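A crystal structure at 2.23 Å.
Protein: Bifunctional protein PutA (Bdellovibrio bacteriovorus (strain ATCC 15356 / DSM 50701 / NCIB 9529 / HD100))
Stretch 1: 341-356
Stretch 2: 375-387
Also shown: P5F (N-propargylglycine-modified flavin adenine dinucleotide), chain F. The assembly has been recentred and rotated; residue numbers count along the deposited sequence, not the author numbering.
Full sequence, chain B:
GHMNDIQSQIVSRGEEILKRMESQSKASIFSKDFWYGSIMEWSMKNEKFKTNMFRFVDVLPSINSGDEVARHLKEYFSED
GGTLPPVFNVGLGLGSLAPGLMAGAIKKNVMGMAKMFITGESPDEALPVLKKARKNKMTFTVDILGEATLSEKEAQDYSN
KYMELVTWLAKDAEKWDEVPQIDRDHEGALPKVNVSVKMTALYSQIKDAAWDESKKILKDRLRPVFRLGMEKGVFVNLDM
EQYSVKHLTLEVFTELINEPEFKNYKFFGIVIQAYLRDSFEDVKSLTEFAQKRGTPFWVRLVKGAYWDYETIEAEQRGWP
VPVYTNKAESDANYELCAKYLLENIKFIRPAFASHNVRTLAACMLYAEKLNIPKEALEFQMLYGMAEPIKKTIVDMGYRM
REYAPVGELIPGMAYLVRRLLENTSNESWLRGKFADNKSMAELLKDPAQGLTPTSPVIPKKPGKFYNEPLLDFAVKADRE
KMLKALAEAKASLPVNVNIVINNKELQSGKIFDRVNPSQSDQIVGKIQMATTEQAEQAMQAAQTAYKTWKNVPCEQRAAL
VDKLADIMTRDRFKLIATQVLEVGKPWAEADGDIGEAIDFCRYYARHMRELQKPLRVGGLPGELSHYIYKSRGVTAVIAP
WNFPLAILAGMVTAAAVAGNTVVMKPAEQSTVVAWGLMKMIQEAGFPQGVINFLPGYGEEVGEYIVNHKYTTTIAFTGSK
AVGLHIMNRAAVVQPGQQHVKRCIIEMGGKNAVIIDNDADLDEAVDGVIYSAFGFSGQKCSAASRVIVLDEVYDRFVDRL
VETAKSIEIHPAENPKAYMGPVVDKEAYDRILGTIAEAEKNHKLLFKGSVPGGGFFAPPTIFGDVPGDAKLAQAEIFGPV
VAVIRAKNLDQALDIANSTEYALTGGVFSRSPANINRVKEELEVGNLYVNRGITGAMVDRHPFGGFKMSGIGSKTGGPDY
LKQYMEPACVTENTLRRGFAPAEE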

# COMPACT_ATOMS: atom_id res chain seq x y z
N LEU B 341 57.90 -6.42 -0.15
CA LEU B 341 58.74 -5.44 -0.82
C LEU B 341 60.13 -5.38 -0.21
O LEU B 341 61.13 -5.30 -0.93
CB LEU B 341 58.07 -4.06 -0.76
CG LEU B 341 56.74 -3.92 -1.52
CD1 LEU B 341 55.92 -2.75 -1.00
CD2 LEU B 341 56.98 -3.77 -3.02
N LEU B 342 60.22 -5.42 1.13
CA LEU B 342 61.53 -5.44 1.79
C LEU B 342 62.32 -6.67 1.38
O LEU B 342 63.52 -6.58 1.09
CB LEU B 342 61.35 -5.39 3.30
CG LEU B 342 60.89 -4.05 3.83
CD1 LEU B 342 60.56 -4.17 5.33
CD2 LEU B 342 61.98 -2.99 3.56
N GLU B 343 61.65 -7.83 1.33
CA GLU B 343 62.31 -9.06 0.91
C GLU B 343 62.92 -8.93 -0.47
O GLU B 343 63.93 -9.59 -0.77
CB GLU B 343 61.30 -10.20 0.92
CG GLU B 343 61.91 -11.53 0.69
CD GLU B 343 62.71 -11.98 1.89
OE1 GLU B 343 62.14 -11.98 3.01
OE2 GLU B 343 63.90 -12.32 1.70
N ASN B 344 62.38 -8.04 -1.30
CA ASN B 344 62.80 -7.87 -2.69
C ASN B 344 63.37 -6.48 -2.93
O ASN B 344 63.32 -5.97 -4.05
CB ASN B 344 61.62 -8.10 -3.64
CG ASN B 344 61.22 -9.56 -3.73
OD1 ASN B 344 61.83 -10.31 -4.47
ND2 ASN B 344 60.13 -9.94 -3.04
N ILE B 345 63.95 -5.88 -1.89
CA ILE B 345 64.41 -4.50 -2.01
C ILE B 345 65.48 -4.34 -3.09
O ILE B 345 65.68 -3.24 -3.60
CB ILE B 345 64.89 -3.98 -0.63
CG1 ILE B 345 65.07 -2.46 -0.67
CG2 ILE B 345 66.15 -4.71 -0.16
CD1 ILE B 345 65.21 -1.84 0.69
N LYS B 346 66.14 -5.44 -3.48
CA LYS B 346 67.10 -5.37 -4.59
C LYS B 346 66.44 -4.91 -5.89
O LYS B 346 67.09 -4.25 -6.71
CB LYS B 346 67.77 -6.73 -4.80
N PHE B 347 65.18 -5.24 -6.10
CA PHE B 347 64.51 -4.95 -7.36
C PHE B 347 63.56 -3.76 -7.30
O PHE B 347 63.30 -3.14 -8.33
CB PHE B 347 63.70 -6.16 -7.84
CG PHE B 347 64.50 -7.42 -7.99
CD1 PHE B 347 65.44 -7.54 -9.00
CD2 PHE B 347 64.32 -8.48 -7.12
CE1 PHE B 347 66.17 -8.70 -9.16
CE2 PHE B 347 65.06 -9.65 -7.27
CZ PHE B 347 65.99 -9.76 -8.29
N ILE B 348 62.99 -3.49 -6.13
CA ILE B 348 61.90 -2.54 -5.99
C ILE B 348 62.04 -1.88 -4.63
O ILE B 348 62.39 -2.53 -3.64
CB ILE B 348 60.55 -3.26 -6.20
CG1 ILE B 348 59.38 -2.29 -6.39
CG2 ILE B 348 60.31 -4.33 -5.11
CD1 ILE B 348 58.09 -2.99 -6.85
N ARG B 349 61.77 -0.57 -4.56
CA ARG B 349 62.08 0.19 -3.35
C ARG B 349 60.80 0.62 -2.65
O ARG B 349 59.97 1.34 -3.25
CB ARG B 349 62.95 1.40 -3.67
CG ARG B 349 64.34 1.04 -4.21
CD ARG B 349 65.24 0.37 -3.14
NE ARG B 349 65.53 1.26 -2.01
CZ ARG B 349 66.49 2.18 -2.00
NH1 ARG B 349 67.28 2.35 -3.06
NH2 ARG B 349 66.67 2.95 -0.93
N PRO B 350 60.55 0.15 -1.43
CA PRO B 350 59.36 0.60 -0.70
C PRO B 350 59.61 1.92 0.01
O PRO B 350 60.71 2.20 0.51
CB PRO B 350 59.13 -0.52 0.31
CG PRO B 350 60.54 -1.01 0.61
CD PRO B 350 61.30 -0.88 -0.69
N ALA B 351 58.56 2.73 0.06
CA ALA B 351 58.47 3.85 0.98
C ALA B 351 57.19 3.67 1.78
O ALA B 351 56.15 3.35 1.20
CB ALA B 351 58.50 5.19 0.22
N PHE B 352 57.27 3.84 3.10
CA PHE B 352 56.18 3.50 4.00
C PHE B 352 55.46 4.77 4.45
O PHE B 352 55.99 5.55 5.24
CB PHE B 352 56.69 2.69 5.20
CG PHE B 352 57.25 1.37 4.81
CD1 PHE B 352 56.50 0.50 4.02
CD2 PHE B 352 58.53 1.00 5.18
CE1 PHE B 352 57.01 -0.71 3.63
CE2 PHE B 352 59.05 -0.23 4.79
CZ PHE B 352 58.29 -1.09 4.02
N ALA B 353 54.25 4.97 3.92
CA ALA B 353 53.45 6.14 4.23
C ALA B 353 52.43 5.74 5.29
O ALA B 353 51.50 4.99 5.00
CB ALA B 353 52.75 6.67 2.98
N SER B 354 52.62 6.22 6.52
CA SER B 354 51.70 5.90 7.61
C SER B 354 52.04 6.74 8.82
O SER B 354 53.21 7.00 9.10
CB SER B 354 51.76 4.42 7.99
OG SER B 354 50.84 4.16 9.04
N HIS B 355 51.00 7.13 9.57
CA HIS B 355 51.17 7.79 10.87
C HIS B 355 50.99 6.84 12.05
O HIS B 355 51.02 7.29 13.21
CB HIS B 355 50.21 8.97 11.00
CG HIS B 355 50.18 9.87 9.80
ND1 HIS B 355 49.34 9.67 8.73
CD2 HIS B 355 50.93 10.96 9.49
CE1 HIS B 355 49.55 10.61 7.82
NE2 HIS B 355 50.51 11.40 8.26
N ASN B 356 50.84 5.55 11.79
CA ASN B 356 50.50 4.55 12.79
C ASN B 356 51.79 3.97 13.37
O ASN B 356 52.59 3.39 12.63
CB ASN B 356 49.63 3.49 12.11
CG ASN B 356 49.20 2.35 13.02
OD1 ASN B 356 49.95 1.90 13.88
ND2 ASN B 356 47.99 1.85 12.81
N GLU B 375 69.33 3.53 6.24
CA GLU B 375 69.33 4.53 5.19
C GLU B 375 68.62 4.04 3.94
O GLU B 375 68.31 4.86 3.06
CB GLU B 375 70.77 4.93 4.83
CG GLU B 375 71.56 5.59 5.97
CD GLU B 375 72.11 4.60 7.00
OE1 GLU B 375 72.09 3.38 6.74
OE2 GLU B 375 72.56 5.06 8.07
N ALA B 376 68.36 2.74 3.84
CA ALA B 376 67.61 2.21 2.71
C ALA B 376 66.13 2.51 2.82
O ALA B 376 65.43 2.57 1.81
CB ALA B 376 67.84 0.70 2.58
N LEU B 377 65.62 2.68 4.04
CA LEU B 377 64.19 2.87 4.21
C LEU B 377 63.80 4.32 3.97
O LEU B 377 64.64 5.23 3.90
CB LEU B 377 63.75 2.43 5.60
CG LEU B 377 64.17 1.03 6.02
CD1 LEU B 377 63.52 0.68 7.37
CD2 LEU B 377 63.79 0.04 4.94
N GLU B 378 62.50 4.53 3.82
CA GLU B 378 61.96 5.88 3.75
C GLU B 378 60.56 5.86 4.32
O GLU B 378 59.74 5.00 3.96
CB GLU B 378 61.95 6.40 2.32
CG GLU B 378 61.56 7.84 2.22
CD GLU B 378 61.72 8.38 0.82
OE1 GLU B 378 62.89 8.51 0.37
OE2 GLU B 378 60.69 8.68 0.18
N PHE B 379 60.28 6.80 5.21
CA PHE B 379 58.96 6.93 5.79
C PHE B 379 58.32 8.22 5.32
O PHE B 379 59.00 9.21 5.04
CB PHE B 379 59.04 6.84 7.32
CG PHE B 379 59.41 5.47 7.81
CD1 PHE B 379 58.48 4.44 7.77
CD2 PHE B 379 60.68 5.20 8.29
CE1 PHE B 379 58.81 3.17 8.20
CE2 PHE B 379 61.02 3.92 8.73
CZ PHE B 379 60.08 2.91 8.69
N GLN B 380 56.99 8.21 5.21
CA GLN B 380 56.28 9.37 4.67
C GLN B 380 55.03 9.65 5.49
O GLN B 380 54.34 8.73 5.94
CB GLN B 380 55.93 9.17 3.18
CG GLN B 380 57.16 8.92 2.29
CD GLN B 380 56.84 8.87 0.79
OE1 GLN B 380 55.71 9.14 0.38
NE2 GLN B 380 57.83 8.53 -0.03
N MET B 381 54.78 10.94 5.70
CA MET B 381 53.63 11.42 6.45
C MET B 381 53.13 12.72 5.83
O MET B 381 53.88 13.42 5.15
CB MET B 381 53.97 11.69 7.92
CG MET B 381 54.37 10.48 8.71
SD MET B 381 54.70 10.95 10.42
CE MET B 381 55.34 9.41 11.05
N LEU B 382 51.87 13.05 6.10
CA LEU B 382 51.30 14.27 5.56
C LEU B 382 51.82 15.48 6.32
O LEU B 382 52.03 15.43 7.54
CB LEU B 382 49.77 14.22 5.63
CG LEU B 382 49.04 13.07 4.95
CD1 LEU B 382 47.57 13.25 5.19
CD2 LEU B 382 49.32 13.00 3.45
N TYR B 383 52.05 16.57 5.59
CA TYR B 383 52.41 17.84 6.23
C TYR B 383 51.38 18.23 7.29
O TYR B 383 50.16 18.10 7.07
CB TYR B 383 52.55 18.93 5.15
CG TYR B 383 52.74 20.34 5.68
CD1 TYR B 383 53.98 20.79 6.14
CD2 TYR B 383 51.67 21.22 5.69
CE1 TYR B 383 54.13 22.08 6.61
CE2 TYR B 383 51.81 22.51 6.17
CZ TYR B 383 53.03 22.94 6.62
OH TYR B 383 53.14 24.22 7.08
N GLY B 384 51.86 18.65 8.46
CA GLY B 384 51.00 19.08 9.55
C GLY B 384 50.39 17.97 10.39
O GLY B 384 49.75 18.27 11.40
N MET B 385 50.57 16.70 10.02
CA MET B 385 50.00 15.56 10.72
C MET B 385 51.07 14.91 11.58
O MET B 385 52.23 14.84 11.19
CB MET B 385 49.43 14.52 9.75
CG MET B 385 48.08 14.84 9.20
SD MET B 385 46.87 14.96 10.53
CE MET B 385 46.90 13.28 11.08
N ALA B 386 50.66 14.44 12.77
CA ALA B 386 51.49 13.54 13.57
C ALA B 386 52.85 14.15 13.90
O ALA B 386 53.88 13.46 13.87
CB ALA B 386 51.68 12.19 12.88
N GLU B 387 52.86 15.44 14.21
CA GLU B 387 54.10 16.14 14.58
C GLU B 387 54.93 15.42 15.64
O GLU B 387 56.16 15.31 15.46
CB GLU B 387 53.75 17.56 15.04
CG GLU B 387 53.51 18.51 13.88
CD GLU B 387 54.62 18.41 12.84
OE1 GLU B 387 55.79 18.58 13.24
OE2 GLU B 387 54.31 18.14 11.65
PA P5F F . 45.67 4.28 10.24
O1A P5F F . 46.61 3.20 10.87
O2A P5F F . 44.69 4.91 11.10
O5B P5F F . 44.77 3.78 9.14
C5B P5F F . 43.60 4.43 8.66
C4B P5F F . 43.20 3.78 7.33
O4B P5F F . 42.64 2.49 7.47
C3B P5F F . 42.19 4.52 6.49
O3B P5F F . 42.75 5.58 5.82
C2B P5F F . 41.70 3.47 5.58
O2B P5F F . 42.60 3.31 4.54
C1B P5F F . 41.73 2.25 6.44
N9A P5F F . 40.46 1.92 7.04
C8A P5F F . 39.67 2.71 7.87
N7A P5F F . 38.59 2.01 8.22
C5A P5F F . 38.63 0.73 7.65
C6A P5F F . 37.80 -0.38 7.65
N6A P5F F . 36.57 -0.37 8.39
N1A P5F F . 38.13 -1.48 6.95
C2A P5F F . 39.27 -1.54 6.24
N3A P5F F . 40.10 -0.45 6.19
C4A P5F F . 39.82 0.67 6.87
N1 P5F F . 45.91 7.38 -0.10
C2 P5F F . 45.53 6.90 -1.41
O2 P5F F . 44.44 6.06 -1.50
N3 P5F F . 46.27 7.27 -2.57
C4 P5F F . 47.40 8.12 -2.51
O4 P5F F . 48.08 8.45 -3.69
C4X P5F F . 47.79 8.64 -1.13
N5 P5F F . 48.85 9.64 -0.96
C5X P5F F . 49.44 9.73 0.39
C6 P5F F . 50.82 10.26 0.57
C7 P5F F . 51.42 10.27 1.85
C7M P5F F . 52.83 10.80 2.02
C8 P5F F . 50.71 9.77 2.99
C8M P5F F . 51.31 9.76 4.37
C9 P5F F . 49.39 9.26 2.83
C9A P5F F . 48.76 9.25 1.48
N10 P5F F . 47.41 8.71 1.32
C10 P5F F . 47.05 8.27 -0.00
C1' P5F F . 46.51 8.44 2.46
C2' P5F F . 46.79 7.09 3.12
O2' P5F F . 46.43 6.09 2.25
C3' P5F F . 46.09 6.86 4.46
O3' P5F F . 44.72 6.89 4.25
C4' P5F F . 46.41 7.89 5.54
O4' P5F F . 47.69 8.36 5.29
C5' P5F F . 46.20 7.41 6.99
O5' P5F F . 46.62 6.08 7.22
P P5F F . 47.41 5.55 8.53
O1P P5F F . 48.37 4.31 8.36
O2P P5F F . 48.05 6.90 9.03
O3P P5F F . 46.24 5.53 9.68
C21 P5F F . 47.54 11.57 -2.14
C22 P5F F . 48.31 10.60 -1.60
C23 P5F F . 47.01 11.45 -3.58
O HOH W 1 63.33 1.37 0.11
O HOH W 2 60.86 2.16 3.21

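Glu375, at the start of stretch 2, points its CA-to-CB bond away from stretch 1 and makes no contact with it. The contact begins with Ala376, whose side chain points toward stretch 1. Its CB lies 4.1 Å from Ile345 CD1, an apolar approach, while its carbonyl serves two donors. Arg349 NH2 donates to Ala376 O at 3.0 Å with an N-H...O angle of 162°, and the acceptor sits at the edge of the guanidinium, near its plane, where the N-H bonds point. Water 1 donates to the same Ala376 O at 3.0 Å and to Pro350 O at 2.8 Å, and accepts from Arg349 NE at 3.1 Å, so it links the two backbones beside the direct bond.

Leu377 leaves its CA sideways, yet its end comes nearer: CD2 packs 3.8 Å from CD2 of Leu342, in the helix that opens stretch 1.

At Glu378 the backbones are not yet directly bonded on the nitrogen side. Glu378 N is 4.4 Å from Pro350 O, and water 2 fills the gap, accepting from Glu378 N at 2.9 Å and donating to Pro350 O at 2.7 Å. The carbonyl makes the direct link, since Phe352 N donates to Glu378 O at 2.9 Å and a nearly straight 172°. Ala351 CA also approaches Glu378 O, at 3.4 Å, as a CA-H...O contact.

Phe379 pairs with Phe352 in a parallel bridge, CA to CA 4.8 Å. Both side chains lie on the same face of the sheet, where Phe352 CB meets Phe379 CD1 at 3.6 Å. Their ring centroids are 5.9 Å apart with planes at 39°, an oblique pair.

Gln380 continues the parallel ladder. Its N donates to Phe352 O at 2.8 Å (150°), so Phe352 bonds through both its N and its O to the residues flanking Phe379, as a parallel bridge requires. Gln380 O accepts from Ser354 N at 3.1 Å, at a more bent 139°, and receives a CA-H...O contact from Ala353 CA at 3.2 Å. Gln380 and its bridge partner Ala353 share the other face, with their CB atoms 4.0 Å apart. The amide end reaches back along the strand: Gln380 NE2 donates to Glu378 OE2 at 2.9 Å and lies 3.4 Å from Ala351 CB.

Beyond the bridges, His355 takes over. Met381 CB is 3.5 Å from His355 NE2, and Met381 SD lies 4.9 Å from the ring centroid, 64° off the normal. Leu382 N donates to His355 NE2 at 3.0 Å and 165°, near the ring plane. The other ring nitrogen, His355 ND1, donates to O2P of the modified flavin at 3.1 Å, so the imidazole joins stretch 2 to the cofactor.

Leu382 to Met385 forms a type II turn; Tyr383 and Gly384 make no contact, and Gly384 has positive phi. The chain then returns to the imidazole, placing Met385 CB 3.6 Å from His355 NE2 and Ala386 CB 3.7 Å from His355 CD2.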